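Local coordinates for protein cellulase (Xanthomonas axonopodis pv. citri, PDB 4W7W) that probably hydrolyses beta-1,4-glucosidic bonds in cellulose, as a family 5 glycoside hydrolase built on an (alpha/beta)8 barrel that binds cello-oligosaccharide, at residues W296-A301 with F311-G316. Numbering follows the deposited sequence.
Sequences WTWWAA and FTVQPG. With BGC (beta-D-glucopyranose), chain B.
Trp298 swings its indole out with CG anti to the backbone N (chi1 172°), which carries NE1 to Phe311 O, while Val313, CG1 anti to its carbonyl carbon and CG2 between N and C, sets both methyls against the same end of that ring. The hydrogen bond from Trp298 NE1 to Phe311 O is 2.9 Å long, bent to 150° at the hydrogen, and the carbonyl oxygen lies 16° out of the ring plane. Val313 CG2 rests 3.6 Å from Trp298 CD1. A second, weak bond reaches the same oxygen, from Ala300 N to Phe311 O at 3.4 Å. The chain answers in the other direction: Val313 N donates to Ala300 O at 3.0 Å, and Thr312 CA offers a C-H to that acceptor. Farther along, Ala301 CB sits 3.4 Å from Gln314 OE1, whose hydrogen bond goes to Gly302 N, while Gln314 NE2 binds Asp54 on helix 52-60. Thr312 OG1 receives Gln314 N at 3.0 Å, an ST turn. A cis peptide before Ala300 marks the corner at Trp299 within strand 293-301, the last of the barrel. Ala300 CB lies over one face of the Trp299 indole, offset toward the rim; Trp299 NE1, weakly bonded to Tyr309 OH, comes 3.1 Å from glucose O1. With one firm and one weak donor on Phe311 O and an amide on Ala300 O, both carbonyls are satisfied, consistent with a loop held firmly beside this sugar-pocket tryptophan.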
loop_
_atom_site.group_PDB
_atom_site.type_symbol
_atom_site.label_atom_id
_atom_site.label_comp_id
_atom_site.label_asym_id
_atom_site.label_seq_id
_atom_site.Cartn_x
_atom_site.Cartn_y
_atom_site.Cartn_z
ATOM N N TRP A 296 2.919 -8.483 3.158
ATOM C CA TRP A 296 1.581 -7.961 3.146
ATOM C C TRP A 296 1.393 -6.960 4.261
ATOM O O TRP A 296 2.069 -7.000 5.289
ATOM C CB TRP A 296 0.535 -9.080 3.294
ATOM C CG TRP A 296 0.713 -10.083 4.395
ATOM C CD1 TRP A 296 1.106 -11.365 4.193
ATOM C CD2 TRP A 296 0.439 -9.960 5.816
ATOM N NE1 TRP A 296 1.121 -12.050 5.373
ATOM C CE2 TRP A 296 0.701 -11.221 6.380
ATOM C CE3 TRP A 296 -0.032 -8.936 6.650
ATOM C CZ2 TRP A 296 0.543 -11.472 7.748
ATOM C CZ3 TRP A 296 -0.186 -9.201 8.013
ATOM C CH2 TRP A 296 0.101 -10.452 8.540
ATOM N N THR A 297 0.424 -6.077 4.042
ATOM C CA THR A 297 -0.050 -5.144 5.064
ATOM C C THR A 297 -1.573 -5.116 5.042
ATOM O O THR A 297 -2.203 -4.755 4.059
ATOM C CB THR A 297 0.528 -3.715 4.900
ATOM O OG1 THR A 297 0.500 -3.273 3.534
ATOM C CG2 THR A 297 1.964 -3.647 5.374
ATOM N N TRP A 298 -2.150 -5.493 6.175
ATOM C CA TRP A 298 -3.596 -5.526 6.382
ATOM C C TRP A 298 -4.195 -4.123 6.358
ATOM O O TRP A 298 -3.594 -3.174 6.873
ATOM C CB TRP A 298 -3.838 -6.137 7.753
ATOM C CG TRP A 298 -5.244 -6.101 8.249
ATOM C CD1 TRP A 298 -5.837 -5.094 8.944
ATOM C CD2 TRP A 298 -6.231 -7.115 8.093
ATOM N NE1 TRP A 298 -7.130 -5.423 9.258
ATOM C CE2 TRP A 298 -7.401 -6.669 8.749
ATOM C CE3 TRP A 298 -6.239 -8.376 7.505
ATOM C CZ2 TRP A 298 -8.557 -7.459 8.844
ATOM C CZ3 TRP A 298 -7.383 -9.142 7.594
ATOM C CH2 TRP A 298 -8.520 -8.680 8.260
ATOM N N TRP A 299 -5.392 -4.001 5.812
ATOM C CA TRP A 299 -6.171 -2.772 5.881
ATOM C C TRP A 299 -7.284 -2.987 6.910
ATOM O O TRP A 299 -8.182 -3.774 6.648
ATOM C CB TRP A 299 -6.783 -2.412 4.520
ATOM C CG TRP A 299 -7.464 -1.076 4.609
ATOM C CD1 TRP A 299 -8.733 -0.839 5.060
ATOM C CD2 TRP A 299 -6.870 0.195 4.397
ATOM N NE1 TRP A 299 -8.972 0.511 5.103
ATOM C CE2 TRP A 299 -7.838 1.170 4.713
ATOM C CE3 TRP A 299 -5.608 0.609 3.987
ATOM C CZ2 TRP A 299 -7.578 2.538 4.606
ATOM C CZ3 TRP A 299 -5.337 1.965 3.900
ATOM C CH2 TRP A 299 -6.318 2.910 4.196
ATOM N N ALA A 300 -7.278 -2.314 8.067
ATOM C CA ALA A 300 -6.323 -1.301 8.516
ATOM C C ALA A 300 -6.406 -1.177 10.028
ATOM O O ALA A 300 -7.316 -1.701 10.677
ATOM C CB ALA A 300 -6.642 0.053 7.893
ATOM N N ALA A 301 -5.462 -0.419 10.569
ATOM C CA ALA A 301 -5.536 0.098 11.914
ATOM C C ALA A 301 -5.441 1.614 11.855
ATOM O O ALA A 301 -5.657 2.212 10.794
ATOM C CB ALA A 301 -4.483 -0.555 12.797
ATOM N N PHE A 311 -13.130 -3.848 9.446
ATOM C CA PHE A 311 -11.769 -4.311 9.163
ATOM C C PHE A 311 -10.729 -3.769 10.135
ATOM O O PHE A 311 -9.543 -3.963 9.930
ATOM C CB PHE A 311 -11.371 -3.951 7.720
ATOM C CG PHE A 311 -12.321 -4.461 6.674
ATOM C CD1 PHE A 311 -12.826 -5.761 6.688
ATOM C CD2 PHE A 311 -12.639 -3.648 5.610
ATOM C CE1 PHE A 311 -13.678 -6.207 5.671
ATOM C CE2 PHE A 311 -13.464 -4.085 4.599
ATOM C CZ PHE A 311 -14.001 -5.357 4.636
ATOM N N THR A 312 -11.145 -3.069 11.178
ATOM C CA THR A 312 -10.175 -2.502 12.087
ATOM C C THR A 312 -9.423 -3.553 12.884
ATOM O O THR A 312 -10.036 -4.448 13.465
ATOM C CB THR A 312 -10.805 -1.493 13.047
ATOM O OG1 THR A 312 -9.761 -0.975 13.872
ATOM C CG2 THR A 312 -11.937 -2.081 13.927
ATOM N N VAL A 313 -8.108 -3.401 12.975
ATOM C CA VAL A 313 -7.329 -4.126 13.972
ATOM C C VAL A 313 -6.648 -3.170 14.953
ATOM O O VAL A 313 -5.726 -3.570 15.667
ATOM C CB VAL A 313 -6.355 -5.169 13.370
ATOM C CG1 VAL A 313 -7.157 -6.261 12.670
ATOM C CG2 VAL A 313 -5.331 -4.535 12.444
ATOM N N GLN A 314 -7.124 -1.923 15.018
ATOM C CA GLN A 314 -6.661 -1.015 16.050
ATOM C C GLN A 314 -7.136 -1.547 17.405
ATOM O O GLN A 314 -8.317 -1.811 17.559
ATOM C CB GLN A 314 -7.240 0.374 15.819
ATOM C CG GLN A 314 -6.718 1.422 16.792
ATOM C CD GLN A 314 -5.260 1.791 16.602
ATOM O OE1 GLN A 314 -4.601 1.412 15.625
ATOM N NE2 GLN A 314 -4.763 2.589 17.520
ATOM N N PRO A 315 -6.221 -1.702 18.385
ATOM C CA PRO A 315 -6.654 -2.233 19.671
ATOM C C PRO A 315 -7.654 -1.316 20.304
ATOM O O PRO A 315 -7.674 -0.099 20.054
ATOM C CB PRO A 315 -5.365 -2.306 20.474
ATOM C CG PRO A 315 -4.485 -1.285 19.855
ATOM C CD PRO A 315 -4.791 -1.391 18.384
ATOM N N GLY A 316 -8.513 -1.901 21.119
ATOM C CA GLY A 316 -9.516 -1.119 21.809
ATOM C C GLY A 316 -8.916 -0.120 22.784
ATOM O O GLY A 316 -7.799 -0.293 23.244
HETATM C C2 BGC B . -12.790 3.193 4.000
HETATM C C3 BGC B . -13.200 4.660 4.136
HETATM C C4 BGC B . -12.041 5.556 4.574
HETATM C C5 BGC B . -10.801 5.261 3.748
HETATM C C6 BGC B . -9.575 5.962 4.309
HETATM C C1 BGC B . -11.541 3.066 3.143
HETATM O O1 BGC B . -11.076 1.708 3.092
HETATM O O2 BGC B . -13.858 2.434 3.412
HETATM O O3 BGC B . -14.293 4.749 5.058
HETATM O O4 BGC B . -12.353 6.929 4.351
HETATM O O5 BGC B . -10.528 3.858 3.739
HETATM O O6 BGC B . -8.529 5.796 3.382
#